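Local coordinates for protein endoglucanase (Fervidobacterium pennivorans DSM 9078, PDB 6KDD) that probably hydrolyses beta-glucosidic bonds in glucans such as cellulose, as expected of an endoglucanase of glycosyl hydrolase family 5, at residues W228-F242 against K274-F288. Sequence-based numbering, arbitrary orientation.
Sequences WNGEEWEINQIRSHF and KWTESVRKMAEEFGF
Met282 of helix 274-285 enters the opposite helix as a knob among Ile235, Ile238, Arg239 and Phe242. Its CG stands anti to the backbone N (chi1 -151°), and bends at the next two torsions bring CE to 3.6 Å from Ile235 O; an unbranched, flexible thioether can bend into the hole. On the buried side Phe242 slides in edge first, its CE2 3.7 Å from Ala283 N, where the small alanine admits a ring. Ile238 CD1 crosses to Val279 CG2 at 3.8 Å, two beta-branched side chains filling the space between the helices. Past the last turn of helix 274-285, Phe286 meets Phe242 CB and Phe288 lies obliquely beside its ring. Trp228, in the loop before helix 232-242, packs tightly too: the edge of Trp275 is directed at its face in a T-shaped pair with planes at 86°, and Trp275 CA adds a CH-pi contact. The indole NH of Trp275 turns to Glu206 O. Ser278 OG donates to Lys274 O within its own helix, and so small a side chain leaves room for Ile235 CD1.

Toward solvent the contact is looser and polar. Arg239 extends until chi3, then bends, so that NH1 forms a salt bridge with Glu285 OE2, the guanidinium and carboxylate planes being nearly coplanar; Met282 SD lies over one guanidinium face. Long charged chains suit this margin because their stems pack while their ends stay polar. At the other end Lys274 runs extended past Asn229 O, and a water accepts from its NZ.

The axes of segments 232-242 and 274-285 approach to 10.0 Å and cross at -38°. Their helices flank strand 256-261 in sequence, and its Leu258 meets both Phe242 and Val279: neighbouring outer helices of a TIM barrel, the (beta/alpha)8 fold of this family.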
loop_
_atom_site.group_PDB
_atom_site.type_symbol
_atom_site.label_atom_id
_atom_site.label_comp_id
_atom_site.label_asym_id
_atom_site.label_seq_id
_atom_site.Cartn_x
_atom_site.Cartn_y
_atom_site.Cartn_z
ATOM N N TRP A 228 -7.634 17.069 -15.035
ATOM C CA TRP A 228 -8.631 16.029 -14.881
ATOM C C TRP A 228 -9.888 16.737 -14.396
ATOM O O TRP A 228 -9.902 17.265 -13.282
ATOM C CB TRP A 228 -8.197 14.926 -13.886
ATOM C CG TRP A 228 -9.032 13.688 -14.001
ATOM C CD1 TRP A 228 -8.761 12.609 -14.796
ATOM C CD2 TRP A 228 -10.246 13.370 -13.281
ATOM N NE1 TRP A 228 -9.751 11.673 -14.672
ATOM C CE2 TRP A 228 -10.653 12.098 -13.722
ATOM C CE3 TRP A 228 -11.036 14.042 -12.336
ATOM C CZ2 TRP A 228 -11.805 11.481 -13.250
ATOM C CZ3 TRP A 228 -12.177 13.435 -11.863
ATOM C CH2 TRP A 228 -12.561 12.183 -12.336
ATOM N N ASN A 229 -10.921 16.720 -15.242
ATOM C CA ASN A 229 -12.050 17.639 -15.157
ATOM C C ASN A 229 -13.238 17.037 -14.410
ATOM O O ASN A 229 -14.129 17.785 -14.019
ATOM C CB ASN A 229 -12.569 18.039 -16.548
ATOM C CG ASN A 229 -11.555 18.855 -17.320
ATOM O OD1 ASN A 229 -10.742 19.548 -16.732
ATOM N ND2 ASN A 229 -11.590 18.781 -18.637
ATOM N N GLY A 230 -13.297 15.711 -14.286
ATOM C CA GLY A 230 -14.439 15.104 -13.621
ATOM C C GLY A 230 -15.667 15.143 -14.526
ATOM O O GLY A 230 -16.807 15.210 -14.066
ATOM N N GLU A 231 -15.408 15.050 -15.830
ATOM C CA GLU A 231 -16.452 14.828 -16.808
ATOM C C GLU A 231 -16.936 13.401 -16.671
ATOM O O GLU A 231 -16.285 12.569 -16.037
ATOM C CB GLU A 231 -15.882 15.005 -18.211
ATOM C CG GLU A 231 -15.463 16.432 -18.452
ATOM C CD GLU A 231 -14.551 16.579 -19.651
ATOM O OE1 GLU A 231 -13.852 17.599 -19.702
ATOM O OE2 GLU A 231 -14.481 15.624 -20.468
ATOM N N GLU A 232 -18.067 13.139 -17.329
ATOM C CA GLU A 232 -18.762 11.876 -17.233
ATOM C C GLU A 232 -17.945 10.720 -17.812
ATOM O O GLU A 232 -17.950 9.655 -17.202
ATOM C CB GLU A 232 -20.143 11.996 -17.887
ATOM C CG GLU A 232 -20.995 10.765 -17.669
ATOM C CD GLU A 232 -22.478 10.918 -17.963
ATOM O OE1 GLU A 232 -22.944 12.080 -18.165
ATOM O OE2 GLU A 232 -23.170 9.866 -17.978
ATOM N N TRP A 233 -17.305 10.890 -18.993
ATOM C CA TRP A 233 -16.567 9.791 -19.608
ATOM C C TRP A 233 -15.311 9.487 -18.779
ATOM O O TRP A 233 -14.825 8.355 -18.802
ATOM C CB TRP A 233 -16.152 10.072 -21.077
ATOM C CG TRP A 233 -15.015 11.050 -21.116
ATOM C CD1 TRP A 233 -15.116 12.400 -20.943
ATOM C CD2 TRP A 233 -13.611 10.777 -21.248
ATOM N NE1 TRP A 233 -13.878 12.984 -20.967
ATOM C CE2 TRP A 233 -12.933 12.014 -21.155
ATOM C CE3 TRP A 233 -12.847 9.619 -21.426
ATOM C CZ2 TRP A 233 -11.540 12.127 -21.235
ATOM C CZ3 TRP A 233 -11.475 9.735 -21.527
ATOM C CH2 TRP A 233 -10.831 10.970 -21.431
ATOM N N GLU A 234 -14.750 10.515 -18.129
ATOM C CA GLU A 234 -13.580 10.334 -17.265
ATOM C C GLU A 234 -13.943 9.502 -16.033
ATOM O O GLU A 234 -13.257 8.523 -15.709
ATOM C CB GLU A 234 -13.080 11.676 -16.753
ATOM C CG GLU A 234 -12.359 12.483 -17.806
ATOM C CD GLU A 234 -11.935 13.843 -17.302
ATOM O OE1 GLU A 234 -12.791 14.580 -16.767
ATOM O OE2 GLU A 234 -10.748 14.163 -17.422
ATOM N N ILE A 235 -15.061 9.882 -15.399
ATOM C CA ILE A 235 -15.629 9.137 -14.283
ATOM C C ILE A 235 -15.958 7.735 -14.758
ATOM O O ILE A 235 -15.637 6.782 -14.050
ATOM C CB ILE A 235 -16.833 9.860 -13.639
ATOM C CG1 ILE A 235 -16.516 11.298 -13.220
ATOM C CG2 ILE A 235 -17.467 9.049 -12.517
ATOM C CD1 ILE A 235 -15.889 11.430 -11.878
ATOM N N ASN A 236 -16.556 7.605 -15.964
ATOM C CA ASN A 236 -16.896 6.294 -16.504
ATOM C C ASN A 236 -15.672 5.392 -16.662
ATOM O O ASN A 236 -15.776 4.179 -16.439
ATOM C CB ASN A 236 -17.725 6.341 -17.799
ATOM C CG ASN A 236 -19.201 6.547 -17.522
ATOM O OD1 ASN A 236 -19.727 6.006 -16.550
ATOM N ND2 ASN A 236 -19.874 7.335 -18.346
ATOM N N GLN A 237 -14.534 5.983 -17.032
ATOM C CA GLN A 237 -13.265 5.271 -17.158
ATOM C C GLN A 237 -12.878 4.615 -15.827
ATOM O O GLN A 237 -12.552 3.433 -15.800
ATOM C CB GLN A 237 -12.129 6.251 -17.459
ATOM C CG GLN A 237 -12.217 6.926 -18.816
ATOM C CD GLN A 237 -11.682 5.993 -19.870
ATOM O OE1 GLN A 237 -10.495 5.677 -19.906
ATOM N NE2 GLN A 237 -12.576 5.509 -20.710
ATOM N N ILE A 238 -12.936 5.385 -14.722
ATOM C CA ILE A 238 -12.597 4.847 -13.403
ATOM C C ILE A 238 -13.526 3.672 -13.090
ATOM O O ILE A 238 -13.057 2.597 -12.709
ATOM C CB ILE A 238 -12.610 5.934 -12.302
ATOM C CG1 ILE A 238 -11.648 7.082 -12.647
ATOM C CG2 ILE A 238 -12.323 5.307 -10.931
ATOM C CD1 ILE A 238 -11.717 8.271 -11.716
ATOM N N ARG A 239 -14.836 3.860 -13.326
ATOM C CA ARG A 239 -15.808 2.800 -13.082
ATOM C C ARG A 239 -15.516 1.523 -13.872
ATOM O O ARG A 239 -15.694 0.423 -13.343
ATOM C CB ARG A 239 -17.250 3.245 -13.327
ATOM C CG ARG A 239 -18.253 2.156 -12.965
ATOM C CD ARG A 239 -19.662 2.547 -13.311
ATOM N NE ARG A 239 -19.751 3.997 -13.246
ATOM C CZ ARG A 239 -20.101 4.679 -12.164
ATOM N NH1 ARG A 239 -20.426 4.030 -11.062
ATOM N NH2 ARG A 239 -20.150 6.000 -12.210
ATOM N N SER A 240 -15.108 1.639 -15.140
ATOM C CA SER A 240 -14.750 0.447 -15.904
ATOM C C SER A 240 -13.584 -0.278 -15.246
ATOM O O SER A 240 -13.583 -1.504 -15.164
ATOM C CB SER A 240 -14.381 0.734 -17.347
ATOM O OG SER A 240 -15.346 1.568 -17.943
ATOM N N HIS A 241 -12.543 0.469 -14.864
ATOM C CA HIS A 241 -11.410 -0.206 -14.254
ATOM C C HIS A 241 -11.851 -0.895 -12.958
ATOM O O HIS A 241 -11.429 -2.011 -12.656
ATOM C CB HIS A 241 -10.267 0.798 -14.042
ATOM C CG HIS A 241 -9.872 1.497 -15.295
ATOM N ND1 HIS A 241 -9.259 2.734 -15.297
ATOM C CD2 HIS A 241 -10.030 1.154 -16.593
ATOM C CE1 HIS A 241 -9.016 3.103 -16.541
ATOM N NE2 HIS A 241 -9.482 2.151 -17.349
ATOM N N PHE A 242 -12.704 -0.224 -12.179
ATOM C CA PHE A 242 -13.020 -0.754 -10.858
ATOM C C PHE A 242 -14.047 -1.884 -10.967
ATOM O O PHE A 242 -14.061 -2.789 -10.138
ATOM C CB PHE A 242 -13.548 0.364 -9.965
ATOM C CG PHE A 242 -12.454 1.177 -9.308
ATOM C CD1 PHE A 242 -11.286 1.489 -9.994
ATOM C CD2 PHE A 242 -12.578 1.566 -7.978
ATOM C CE1 PHE A 242 -10.273 2.218 -9.377
ATOM C CE2 PHE A 242 -11.557 2.293 -7.357
ATOM C CZ PHE A 242 -10.416 2.620 -8.059
ATOM N N LYS A 274 -10.878 16.615 -7.558
ATOM C CA LYS A 274 -11.925 15.864 -8.237
ATOM C C LYS A 274 -11.528 14.421 -8.512
ATOM O O LYS A 274 -12.330 13.521 -8.316
ATOM C CB LYS A 274 -12.324 16.516 -9.572
ATOM C CG LYS A 274 -12.928 17.907 -9.423
ATOM C CD LYS A 274 -13.148 18.514 -10.796
ATOM C CE LYS A 274 -13.118 20.020 -10.789
ATOM N NZ LYS A 274 -12.699 20.526 -12.120
ATOM N N TRP A 275 -10.299 14.195 -9.003
ATOM C CA TRP A 275 -9.863 12.836 -9.272
ATOM C C TRP A 275 -9.931 11.999 -7.987
ATOM O O TRP A 275 -10.349 10.840 -8.006
ATOM C CB TRP A 275 -8.422 12.856 -9.825
ATOM C CG TRP A 275 -7.894 11.509 -10.249
ATOM C CD1 TRP A 275 -7.967 10.922 -11.488
ATOM C CD2 TRP A 275 -7.121 10.603 -9.439
ATOM N NE1 TRP A 275 -7.355 9.695 -11.495
ATOM C CE2 TRP A 275 -6.834 9.469 -10.239
ATOM C CE3 TRP A 275 -6.692 10.632 -8.097
ATOM C CZ2 TRP A 275 -6.090 8.392 -9.756
ATOM C CZ3 TRP A 275 -6.003 9.529 -7.615
ATOM C CH2 TRP A 275 -5.674 8.451 -8.446
ATOM N N THR A 276 -9.368 12.544 -6.920
ATOM C CA THR A 276 -9.235 11.793 -5.658
ATOM C C THR A 276 -10.616 11.436 -5.095
ATOM O O THR A 276 -10.879 10.298 -4.714
ATOM C CB THR A 276 -8.412 12.606 -4.647
ATOM O OG1 THR A 276 -7.109 12.824 -5.188
ATOM C CG2 THR A 276 -8.227 11.925 -3.299
ATOM N N GLU A 277 -11.520 12.420 -5.077
ATOM C CA GLU A 277 -12.888 12.179 -4.634
ATOM C C GLU A 277 -13.566 11.096 -5.475
ATOM O O GLU A 277 -14.216 10.172 -4.962
ATOM C CB GLU A 277 -13.659 13.506 -4.633
ATOM C CG GLU A 277 -15.063 13.368 -4.072
ATOM C CD GLU A 277 -15.958 14.604 -4.118
ATOM O OE1 GLU A 277 -15.458 15.734 -4.356
ATOM O OE2 GLU A 277 -17.165 14.434 -3.898
ATOM N N SER A 278 -13.378 11.178 -6.800
ATOM C CA SER A 278 -13.993 10.220 -7.705
ATOM C C SER A 278 -13.467 8.809 -7.498
ATOM O O SER A 278 -14.266 7.870 -7.475
ATOM C CB SER A 278 -13.786 10.622 -9.138
ATOM O OG SER A 278 -14.494 11.822 -9.363
ATOM N N VAL A 279 -12.128 8.662 -7.427
ATOM C CA VAL A 279 -11.520 7.369 -7.171
ATOM C C VAL A 279 -12.005 6.807 -5.829
ATOM O O VAL A 279 -12.358 5.620 -5.725
ATOM C CB VAL A 279 -9.983 7.443 -7.254
ATOM C CG1 VAL A 279 -9.362 6.196 -6.663
ATOM C CG2 VAL A 279 -9.541 7.569 -8.719
ATOM N N ARG A 280 -11.991 7.658 -4.803
ATOM C CA ARG A 280 -12.390 7.221 -3.472
ATOM C C ARG A 280 -13.856 6.769 -3.453
ATOM O O ARG A 280 -14.178 5.711 -2.912
ATOM C CB ARG A 280 -12.100 8.324 -2.451
ATOM C CG ARG A 280 -12.315 7.874 -1.008
ATOM C CD ARG A 280 -13.752 8.157 -0.597
ATOM N NE ARG A 280 -13.836 9.589 -0.496
ATOM C CZ ARG A 280 -14.960 10.282 -0.406
ATOM N NH1 ARG A 280 -16.136 9.675 -0.399
ATOM N NH2 ARG A 280 -14.899 11.597 -0.312
ATOM N N LYS A 281 -14.756 7.576 -4.028
ATOM C CA LYS A 281 -16.165 7.185 -4.105
ATOM C C LYS A 281 -16.343 5.912 -4.927
ATOM O O LYS A 281 -17.215 5.106 -4.633
ATOM C CB LYS A 281 -17.041 8.280 -4.705
ATOM C CG LYS A 281 -17.185 9.518 -3.834
ATOM C CD LYS A 281 -17.892 10.633 -4.566
ATOM C CE LYS A 281 -19.162 11.063 -3.861
ATOM N NZ LYS A 281 -18.883 11.985 -2.731
ATOM N N MET A 282 -15.494 5.688 -5.930
ATOM C CA MET A 282 -15.613 4.459 -6.705
ATOM C C MET A 282 -15.198 3.254 -5.871
ATOM O O MET A 282 -15.804 2.186 -5.975
ATOM C CB MET A 282 -14.803 4.489 -8.005
ATOM C CG MET A 282 -15.408 3.627 -9.120
ATOM S SD MET A 282 -17.020 4.307 -9.670
ATOM C CE MET A 282 -16.496 5.654 -10.730
ATOM N N ALA A 283 -14.161 3.406 -5.039
ATOM C CA ALA A 283 -13.741 2.298 -4.183
ATOM C C ALA A 283 -14.875 1.985 -3.198
ATOM O O ALA A 283 -15.235 0.827 -3.001
ATOM C CB ALA A 283 -12.435 2.688 -3.465
ATOM N N GLU A 284 -15.507 3.026 -2.648
ATOM C CA GLU A 284 -16.630 2.850 -1.730
ATOM C C GLU A 284 -17.816 2.173 -2.417
ATOM O O GLU A 284 -18.397 1.238 -1.860
ATOM C CB GLU A 284 -17.007 4.184 -1.087
ATOM C CG GLU A 284 -15.959 4.613 -0.081
ATOM C CD GLU A 284 -16.271 5.777 0.827
ATOM O OE1 GLU A 284 -16.983 6.709 0.386
ATOM O OE2 GLU A 284 -15.755 5.753 1.979
ATOM N N GLU A 285 -18.106 2.593 -3.657
ATOM C CA GLU A 285 -19.199 2.036 -4.439
ATOM C C GLU A 285 -19.006 0.538 -4.582
ATOM O O GLU A 285 -19.980 -0.186 -4.426
ATOM C CB GLU A 285 -19.334 2.728 -5.797
ATOM C CG GLU A 285 -20.407 2.140 -6.715
ATOM C CD GLU A 285 -20.566 2.966 -7.979
ATOM O OE1 GLU A 285 -20.901 4.153 -7.844
ATOM O OE2 GLU A 285 -20.304 2.450 -9.091
ATOM N N PHE A 286 -17.771 0.072 -4.844
ATOM C CA PHE A 286 -17.555 -1.344 -5.113
ATOM C C PHE A 286 -17.082 -2.099 -3.871
ATOM O O PHE A 286 -16.653 -3.251 -3.964
ATOM C CB PHE A 286 -16.576 -1.596 -6.267
ATOM C CG PHE A 286 -17.073 -1.208 -7.648
ATOM C CD1 PHE A 286 -17.875 -2.070 -8.390
ATOM C CD2 PHE A 286 -16.759 0.023 -8.209
ATOM C CE1 PHE A 286 -18.338 -1.721 -9.655
ATOM C CE2 PHE A 286 -17.204 0.367 -9.483
ATOM C CZ PHE A 286 -18.004 -0.502 -10.199
ATOM N N GLY A 287 -17.114 -1.447 -2.714
ATOM C CA GLY A 287 -16.830 -2.185 -1.489
ATOM C C GLY A 287 -15.335 -2.439 -1.287
ATOM O O GLY A 287 -14.946 -3.397 -0.619
ATOM N N PHE A 288 -14.494 -1.575 -1.869
ATOM C CA PHE A 288 -13.055 -1.774 -1.756
ATOM C C PHE A 288 -12.584 -0.934 -0.578
ATOM O O PHE A 288 -13.028 0.205 -0.477
ATOM C CB PHE A 288 -12.333 -1.165 -2.966
ATOM C CG PHE A 288 -12.552 -1.876 -4.276
ATOM C CD1 PHE A 288 -13.237 -3.086 -4.321
ATOM C CD2 PHE A 288 -12.105 -1.308 -5.470
ATOM C CE1 PHE A 288 -13.433 -3.737 -5.528
ATOM C CE2 PHE A 288 -12.318 -1.959 -6.680
ATOM C CZ PHE A 288 -12.982 -3.166 -6.699
HETATM O O HOH W 1 -9.767 20.664 -13.154
#